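Local coordinates for protein ATPase BagA (Mycobacterium tuberculosis H37Rv, PDB 6BS3) that hydrolyses ATP as one subunit of the heterodimeric BagAB ATPase complex, whose activity is required for resistance to nitric oxide and to elevated glycerol, at residues Ser19-His24 against Gln203-Leu208; His24-Lys29 against Ala158-Ala163; Leu313-Val318 against Glu332-Gln337. All blocks are in the same frame, centred on the assembly; numbering follows the deposited sequence.

In the fold
All three contacts belong to one mixed beta sheet, whose strand order in this part runs 158-162, 23-28, 204-210, 234-242, 312-316. Contacts 1 and 2 lie on the two flanks of strand 23-28, share H24 and have centres about 9 Å apart. Along the chain, residues 158-163 come between the two halves of contact 1. Contact 3 follows both in sequence and sits at strand 312-316, an edge strand of this chain's sheet, against helix 324-336, its centre about 18 Å from that of contact 1 and about 17 Å from that of contact 2. Phosphate-binding loop and adenine site are thus carried by different strands of a single ATPase core.

Contact 1 of 3, residues Ser19-His24 against Gln203-Leu208; sequences SGVRLH and QTAIHL
L23 pairs with T204 and H24 with A205 in parallel register, with L23 N donating to Q203 O at 2.9 Å and A205 N returning a bond to L23 O. Q203 O is gripped twice: besides L23 N, nearly in line with the carbonyl, it accepts from R22 N, which is tilted from the carbonyl plane. On one face of the sheet the L23 and T204 side chains lie alongside each other, CD2 of L23 being 3.8 Å from OG1 of T204; that hydroxyl is hydrogen-bonded to L198 O. On the other face V21 CG2 meets A205 CB at 3.9 Å, while V21 CG1, anti to the backbone N (chi1 168°), covers one face of the H24 imidazole near its rim. The same ring bonds H207: ND1 of H24 and NE2 of H207 are 2.8 Å apart in a nearly straight bond (170°), and either may hold the proton. The two imidazoles meet rim to rim, planes 17° apart, so neither stacks on the other. H207 ND1 has its own partner, S236 N on the next strand, which helps to fix the ring's rotation. At the strand entrance the amide of Q203 runs beside R22, NE2 lying 3.4 Å from R22 CG, and the guanidinium continues to V145 O and Y156 O. Helix 34-46 covers the histidine face through L41 and L45, whereas I206, on the opposite face, packs against L227 of helix 214-229. Within the sheet, strand 204-210 lies between strands 23-28 and 234-242.

Contact 2 of 3, residues His24-Lys29 against Ala158-Ala163; sequences HLVTGK and AIVVDA
H24 to V26 and I159 to A163 form a buried parallel strand pair at the centre of the P-loop ATPase sheet, where strand 23-28 leads into the nucleotide-binding loop. The axes of 24-28 and 158-162 approach to 4.7 Å and diverge by 18°. Four backbone bonds make the ladder. H24 N donates to I159 O and V161 N to H24 O at 2.7 Å, both nearly straight; V26 N then donates to V161 O, and A163 N closes the series on V26 O at 3.0 Å. The last bond is more bent (145°), and its donor lies off the carbonyl plane; together with the wider CA spacing of V26 and D162, this is consistent with the strands beginning to separate. A163 CB also sits 3.3 Å from V26 O. On one face, L25 and V161 lie alongside each other, with L25 CD2 directed at V161 CB at 3.9 Å. On the other, V26 and V160 cross, and their contact is carried by single methyls, V26 CG2 and V160 CG1; V26 CG1, anti to the backbone N (chi1 -175°), leaves CG2 to make this approach. The edge of the H24 imidazole comes near I159 O in its plane through CD2, 3.9 Å away. Beyond the ladder, G28 adopts a backbone conformation with positive phi, at which a CB would collide with the preceding carbonyl, and its O accepts from K34 NZ. D162 projects on the V26 face, bonded through OD2 to S35 OG, with its side chain about 4 Å from the magnesium ion. The backbone ladder, with apolar side chains on both faces, thus places the D162 carboxylate beside the ATP-binding K34 and S35, consistent with a second-shell role at the metal.

Contact 3 of 3, residues Leu313-Val318 against Glu332-Gln337; sequences LELPTV and ESLAQQ. With ADP (adenosine-5'-diphosphate), chain C.
E314 meets Q337 in the closest polar contact between strand 312-316, an edge strand within this chain, and the C-terminal end of helix 324-336 with the residue after it, a strand-helix pair of the P-loop ATPase fold whose segment axes are 8.6 Å apart and run at 148°. The Q337 amide pairs with the backbone of E314: E314 N donates to Q337 OE1 at 2.9 Å, in the plane of the amide carbonyl and on a lone pair, with a nearly straight N-H (174°). Its NE2 makes a weak, bent bond to E314 O and a straighter one to S333 O at 3.0 Å, so the amide nitrogen links strand and helix carbonyls. S333 O lies in the plane of the Q337 amide, whereas NE2 sits well above the S333 carbonyl plane. The chain of Q337 reaches the strand because it is extended beyond CG (chi2 173°), and L313 CD2 rests on its CB at 3.8 Å. Next to it, the leucines close the apolar layer: L315 CD2 meets L334 CD2 at 3.8 Å, the two side chains crossing, and the same L315 methyl lies 3.4 Å from S333 OG. P316 CD also borders that hydroxyl. Further out, on helix 34-46, I37 touches L315 and T44 touches L334, and N242 ND2 on strand 234-242 bonds L315 O. The chain continues from the strand to the nucleotide, and both hydrogen bonds to the adenine from this segment use backbone atoms: ADP N6 donates to P316 O at 2.9 Å, and V318 N donates to ADP N1 at 3.0 Å.

Contact 1 of 3, residues Ser19-His24 against Gln203-Leu208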
# COMPACT_ATOMS: atom_id res chain seq x y z
N SER A 19 4.93 -16.96 -23.52
CA SER A 19 6.19 -17.71 -23.41
C SER A 19 7.27 -17.08 -24.29
O SER A 19 8.45 -17.29 -24.05
CB SER A 19 5.99 -19.17 -23.79
OG SER A 19 5.00 -19.79 -22.99
N GLY A 20 6.85 -16.31 -25.29
CA GLY A 20 7.74 -15.60 -26.20
C GLY A 20 8.16 -14.24 -25.66
O GLY A 20 9.11 -13.64 -26.19
N VAL A 21 7.45 -13.73 -24.62
CA VAL A 21 7.71 -12.45 -23.95
C VAL A 21 9.09 -12.49 -23.24
O VAL A 21 9.38 -13.43 -22.49
CB VAL A 21 6.55 -12.07 -22.96
CG1 VAL A 21 6.94 -10.91 -22.05
CG2 VAL A 21 5.26 -11.75 -23.70
N ARG A 22 9.91 -11.44 -23.47
CA ARG A 22 11.24 -11.25 -22.87
C ARG A 22 11.17 -10.29 -21.69
O ARG A 22 12.04 -10.35 -20.81
CB ARG A 22 12.22 -10.67 -23.90
CG ARG A 22 12.40 -11.48 -25.21
CD ARG A 22 13.56 -12.49 -25.28
NE ARG A 22 14.68 -12.27 -24.34
CZ ARG A 22 15.51 -11.24 -24.39
NH1 ARG A 22 15.35 -10.30 -25.32
NH2 ARG A 22 16.47 -11.11 -23.49
N LEU A 23 10.19 -9.36 -21.68
CA LEU A 23 10.04 -8.37 -20.62
C LEU A 23 8.71 -8.48 -19.92
O LEU A 23 7.68 -8.15 -20.50
CB LEU A 23 10.27 -6.92 -21.14
CG LEU A 23 9.97 -5.77 -20.15
CD1 LEU A 23 10.88 -5.82 -18.93
CD2 LEU A 23 10.01 -4.41 -20.86
N HIS A 24 8.73 -8.91 -18.64
CA HIS A 24 7.52 -9.06 -17.83
C HIS A 24 7.45 -7.97 -16.79
O HIS A 24 8.36 -7.83 -15.98
CB HIS A 24 7.46 -10.44 -17.13
CG HIS A 24 7.41 -11.59 -18.09
ND1 HIS A 24 6.20 -12.13 -18.51
CD2 HIS A 24 8.41 -12.26 -18.69
CE1 HIS A 24 6.51 -13.10 -19.35
NE2 HIS A 24 7.83 -13.21 -19.49
N GLN A 203 7.13 -8.60 -27.30
CA GLN A 203 8.28 -8.95 -26.45
C GLN A 203 8.01 -8.51 -25.00
O GLN A 203 8.78 -8.85 -24.11
CB GLN A 203 9.55 -8.24 -26.94
CG GLN A 203 10.03 -8.69 -28.31
CD GLN A 203 10.86 -9.94 -28.21
OE1 GLN A 203 10.33 -11.06 -28.17
NE2 GLN A 203 12.17 -9.76 -28.14
N THR A 204 6.93 -7.74 -24.78
CA THR A 204 6.54 -7.20 -23.48
C THR A 204 5.14 -7.68 -23.08
O THR A 204 4.31 -7.96 -23.95
CB THR A 204 6.66 -5.64 -23.51
OG1 THR A 204 7.96 -5.27 -23.97
CG2 THR A 204 6.41 -4.96 -22.16
N ALA A 205 4.89 -7.75 -21.76
CA ALA A 205 3.58 -8.07 -21.15
C ALA A 205 3.56 -7.47 -19.76
O ALA A 205 4.52 -7.60 -19.01
CB ALA A 205 3.34 -9.58 -21.08
N ILE A 206 2.44 -6.83 -19.41
CA ILE A 206 2.19 -6.24 -18.09
C ILE A 206 1.19 -7.14 -17.36
O ILE A 206 0.07 -7.32 -17.83
CB ILE A 206 1.69 -4.77 -18.19
CG1 ILE A 206 2.73 -3.88 -18.91
CG2 ILE A 206 1.34 -4.20 -16.80
CD1 ILE A 206 2.19 -2.87 -19.86
N HIS A 207 1.62 -7.72 -16.22
CA HIS A 207 0.82 -8.57 -15.35
C HIS A 207 0.35 -7.72 -14.17
O HIS A 207 1.08 -6.86 -13.69
CB HIS A 207 1.61 -9.81 -14.87
CG HIS A 207 2.28 -10.55 -15.98
ND1 HIS A 207 1.55 -11.22 -16.95
CD2 HIS A 207 3.60 -10.64 -16.28
CE1 HIS A 207 2.44 -11.71 -17.80
NE2 HIS A 207 3.69 -11.40 -17.43
N LEU A 208 -0.89 -7.93 -13.76
CA LEU A 208 -1.51 -7.13 -12.71
C LEU A 208 -1.94 -8.00 -11.56
O LEU A 208 -2.85 -8.82 -11.68
CB LEU A 208 -2.70 -6.31 -13.27
CG LEU A 208 -2.37 -5.38 -14.42
CD1 LEU A 208 -2.67 -6.03 -15.77
CD2 LEU A 208 -3.05 -4.05 -14.26

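Contact 2 of 3, residues His24-Lys29 against Ala158-Ala163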
# COMPACT_ATOMS: atom_id res chain seq x y z
N HIS A 24 8.73 -8.91 -18.64
CA HIS A 24 7.52 -9.06 -17.83
C HIS A 24 7.45 -7.97 -16.79
O HIS A 24 8.36 -7.83 -15.98
CB HIS A 24 7.46 -10.44 -17.13
CG HIS A 24 7.41 -11.59 -18.09
ND1 HIS A 24 6.20 -12.13 -18.51
CD2 HIS A 24 8.41 -12.26 -18.69
CE1 HIS A 24 6.51 -13.10 -19.35
NE2 HIS A 24 7.83 -13.21 -19.49
N LEU A 25 6.37 -7.17 -16.82
CA LEU A 25 6.22 -6.10 -15.84
C LEU A 25 5.13 -6.50 -14.87
O LEU A 25 4.02 -6.82 -15.29
CB LEU A 25 5.92 -4.75 -16.54
CG LEU A 25 6.98 -4.20 -17.49
CD1 LEU A 25 6.32 -3.40 -18.62
CD2 LEU A 25 7.93 -3.26 -16.77
N VAL A 26 5.45 -6.55 -13.57
CA VAL A 26 4.52 -6.97 -12.52
C VAL A 26 4.05 -5.77 -11.72
O VAL A 26 4.81 -5.17 -10.93
CB VAL A 26 5.09 -8.13 -11.62
CG1 VAL A 26 4.04 -8.61 -10.62
CG2 VAL A 26 5.60 -9.30 -12.46
N THR A 27 2.80 -5.37 -11.99
CA THR A 27 2.18 -4.25 -11.30
C THR A 27 1.05 -4.77 -10.37
O THR A 27 0.89 -5.99 -10.21
CB THR A 27 1.78 -3.12 -12.27
OG1 THR A 27 1.44 -1.97 -11.49
CG2 THR A 27 0.63 -3.49 -13.18
N GLY A 28 0.35 -3.85 -9.74
CA GLY A 28 -0.72 -4.12 -8.79
C GLY A 28 -0.72 -3.09 -7.67
O GLY A 28 0.27 -2.37 -7.49
N LYS A 29 -1.82 -2.98 -6.92
CA LYS A 29 -1.91 -2.03 -5.82
C LYS A 29 -0.87 -2.39 -4.72
O LYS A 29 -0.47 -3.55 -4.63
CB LYS A 29 -3.34 -2.03 -5.28
CG LYS A 29 -3.61 -1.01 -4.18
CD LYS A 29 -5.11 -0.72 -3.98
CE LYS A 29 -5.35 -0.07 -2.64
NZ LYS A 29 -4.69 1.24 -2.54
N ALA A 158 14.74 -14.04 -19.95
CA ALA A 158 13.63 -13.16 -19.59
C ALA A 158 14.06 -12.17 -18.53
O ALA A 158 15.03 -12.41 -17.80
CB ALA A 158 12.42 -13.96 -19.08
N ILE A 159 13.35 -11.05 -18.46
CA ILE A 159 13.52 -9.99 -17.47
C ILE A 159 12.17 -9.84 -16.77
O ILE A 159 11.13 -9.70 -17.43
CB ILE A 159 13.95 -8.63 -18.10
CG1 ILE A 159 15.17 -8.77 -19.08
CG2 ILE A 159 14.19 -7.53 -17.04
CD1 ILE A 159 16.47 -9.16 -18.53
N VAL A 160 12.18 -9.89 -15.44
CA VAL A 160 10.96 -9.72 -14.64
C VAL A 160 11.15 -8.45 -13.82
O VAL A 160 12.12 -8.32 -13.07
CB VAL A 160 10.56 -10.96 -13.79
CG1 VAL A 160 9.24 -10.70 -13.04
CG2 VAL A 160 10.46 -12.23 -14.66
N VAL A 161 10.26 -7.48 -14.03
CA VAL A 161 10.32 -6.22 -13.30
C VAL A 161 9.24 -6.20 -12.22
O VAL A 161 8.05 -6.41 -12.52
CB VAL A 161 10.28 -4.97 -14.24
CG1 VAL A 161 10.43 -3.67 -13.46
CG2 VAL A 161 11.36 -5.06 -15.32
N ASP A 162 9.68 -6.01 -10.95
CA ASP A 162 8.84 -5.74 -9.78
C ASP A 162 8.63 -4.22 -10.01
O ASP A 162 9.49 -3.40 -9.71
CB ASP A 162 9.62 -6.08 -8.50
CG ASP A 162 9.01 -5.68 -7.17
OD1 ASP A 162 7.88 -5.16 -7.14
OD2 ASP A 162 9.69 -5.88 -6.15
N ALA A 163 7.54 -3.91 -10.72
CA ALA A 163 7.23 -2.57 -11.24
C ALA A 163 6.53 -1.62 -10.25
O ALA A 163 5.98 -2.08 -9.25
CB ALA A 163 6.41 -2.73 -12.52

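Contact 3 of 3, residues Leu313-Val318 against Glu332-Gln337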
# COMPACT_ATOMS: atom_id res chain seq x y z
N LEU A 313 -4.73 -15.90 -13.50
CA LEU A 313 -3.95 -16.83 -12.69
C LEU A 313 -4.38 -16.65 -11.23
O LEU A 313 -4.83 -15.57 -10.86
CB LEU A 313 -2.41 -16.56 -12.84
CG LEU A 313 -1.78 -16.82 -14.25
CD1 LEU A 313 -0.44 -16.15 -14.40
CD2 LEU A 313 -1.65 -18.32 -14.53
N GLU A 314 -4.26 -17.72 -10.42
CA GLU A 314 -4.65 -17.75 -9.01
C GLU A 314 -3.55 -18.39 -8.19
O GLU A 314 -3.10 -19.49 -8.50
CB GLU A 314 -5.94 -18.58 -8.78
CG GLU A 314 -7.19 -18.12 -9.51
CD GLU A 314 -7.21 -18.42 -10.99
OE1 GLU A 314 -6.61 -19.43 -11.41
OE2 GLU A 314 -7.81 -17.62 -11.75
N LEU A 315 -3.18 -17.72 -7.09
CA LEU A 315 -2.20 -18.21 -6.14
C LEU A 315 -2.86 -18.39 -4.78
O LEU A 315 -3.79 -17.65 -4.44
CB LEU A 315 -0.99 -17.24 -6.05
CG LEU A 315 -0.16 -17.11 -7.33
CD1 LEU A 315 0.86 -16.02 -7.18
CD2 LEU A 315 0.54 -18.43 -7.68
N PRO A 316 -2.42 -19.40 -3.99
CA PRO A 316 -3.01 -19.59 -2.66
C PRO A 316 -2.39 -18.63 -1.63
O PRO A 316 -1.50 -17.83 -1.95
CB PRO A 316 -2.64 -21.05 -2.35
CG PRO A 316 -1.28 -21.22 -2.98
CD PRO A 316 -1.34 -20.39 -4.25
N THR A 317 -2.88 -18.73 -0.39
CA THR A 317 -2.37 -18.00 0.76
C THR A 317 -1.35 -18.94 1.42
O THR A 317 -1.68 -20.09 1.72
CB THR A 317 -3.51 -17.71 1.77
OG1 THR A 317 -4.48 -16.86 1.19
CG2 THR A 317 -2.99 -17.11 3.09
N VAL A 318 -0.14 -18.43 1.66
CA VAL A 318 0.92 -19.12 2.39
C VAL A 318 0.57 -18.88 3.89
O VAL A 318 0.49 -17.73 4.32
CB VAL A 318 2.33 -18.60 1.98
CG1 VAL A 318 3.40 -19.10 2.94
CG2 VAL A 318 2.66 -18.98 0.54
N GLU A 332 5.92 -23.08 -8.10
CA GLU A 332 5.31 -24.36 -8.40
C GLU A 332 3.80 -24.18 -8.75
O GLU A 332 3.34 -24.73 -9.74
CB GLU A 332 5.52 -25.35 -7.24
CG GLU A 332 4.96 -26.74 -7.51
CD GLU A 332 5.76 -27.59 -8.48
OE1 GLU A 332 5.58 -27.43 -9.71
OE2 GLU A 332 6.57 -28.43 -8.01
N SER A 333 3.06 -23.34 -7.98
CA SER A 333 1.65 -23.04 -8.26
C SER A 333 1.50 -22.37 -9.65
O SER A 333 0.63 -22.78 -10.41
CB SER A 333 1.05 -22.17 -7.16
OG SER A 333 -0.24 -21.72 -7.56
N LEU A 334 2.37 -21.40 -9.99
CA LEU A 334 2.41 -20.76 -11.31
C LEU A 334 2.71 -21.77 -12.42
O LEU A 334 2.02 -21.75 -13.43
CB LEU A 334 3.44 -19.64 -11.36
CG LEU A 334 3.07 -18.36 -10.58
CD1 LEU A 334 4.24 -17.40 -10.58
CD2 LEU A 334 1.77 -17.68 -11.15
N ALA A 335 3.72 -22.68 -12.21
CA ALA A 335 4.10 -23.70 -13.19
C ALA A 335 2.93 -24.65 -13.54
O ALA A 335 2.70 -24.94 -14.71
CB ALA A 335 5.31 -24.50 -12.69
N GLN A 336 2.16 -25.08 -12.53
CA GLN A 336 0.99 -25.97 -12.67
C GLN A 336 -0.17 -25.36 -13.48
O GLN A 336 -1.02 -26.09 -14.01
CB GLN A 336 0.51 -26.42 -11.28
CG GLN A 336 1.54 -27.28 -10.54
CD GLN A 336 1.15 -27.66 -9.13
OE1 GLN A 336 0.17 -27.15 -8.56
NE2 GLN A 336 1.91 -28.55 -8.53
N GLN A 337 -0.18 -24.03 -13.56
CA GLN A 337 -1.17 -23.25 -14.28
C GLN A 337 -0.72 -22.96 -15.72
O GLN A 337 -1.45 -22.31 -16.46
CB GLN A 337 -1.49 -21.95 -13.50
CG GLN A 337 -2.30 -22.19 -12.24
CD GLN A 337 -2.44 -20.94 -11.43
OE1 GLN A 337 -3.33 -20.14 -11.66
NE2 GLN A 337 -1.57 -20.73 -10.45
PB ADP C . 3.68 -5.49 -2.87
O1B ADP C . 5.12 -5.54 -3.43
O2B ADP C . 3.57 -4.32 -1.86
O3B ADP C . 2.61 -5.43 -3.92
PA ADP C . 4.42 -7.85 -1.22
O1A ADP C . 5.47 -7.09 -0.39
O2A ADP C . 5.04 -8.81 -2.16
O3A ADP C . 3.50 -6.81 -1.99
O5' ADP C . 3.29 -8.47 -0.30
C5' ADP C . 2.57 -7.81 0.77
C4' ADP C . 2.59 -8.72 1.98
O4' ADP C . 1.82 -9.91 1.68
C3' ADP C . 3.96 -9.21 2.44
O3' ADP C . 3.99 -9.28 3.86
C2' ADP C . 4.07 -10.59 1.79
O2' ADP C . 4.97 -11.48 2.45
C1' ADP C . 2.62 -11.07 1.85
N9 ADP C . 2.24 -12.04 0.83
C8 ADP C . 2.33 -11.91 -0.53
N7 ADP C . 1.84 -12.92 -1.20
C5 ADP C . 1.38 -13.78 -0.22
C6 ADP C . 0.72 -15.03 -0.27
N6 ADP C . 0.43 -15.67 -1.41
N1 ADP C . 0.36 -15.60 0.90
C2 ADP C . 0.66 -14.98 2.04
N3 ADP C . 1.30 -13.82 2.22
C4 ADP C . 1.63 -13.26 1.04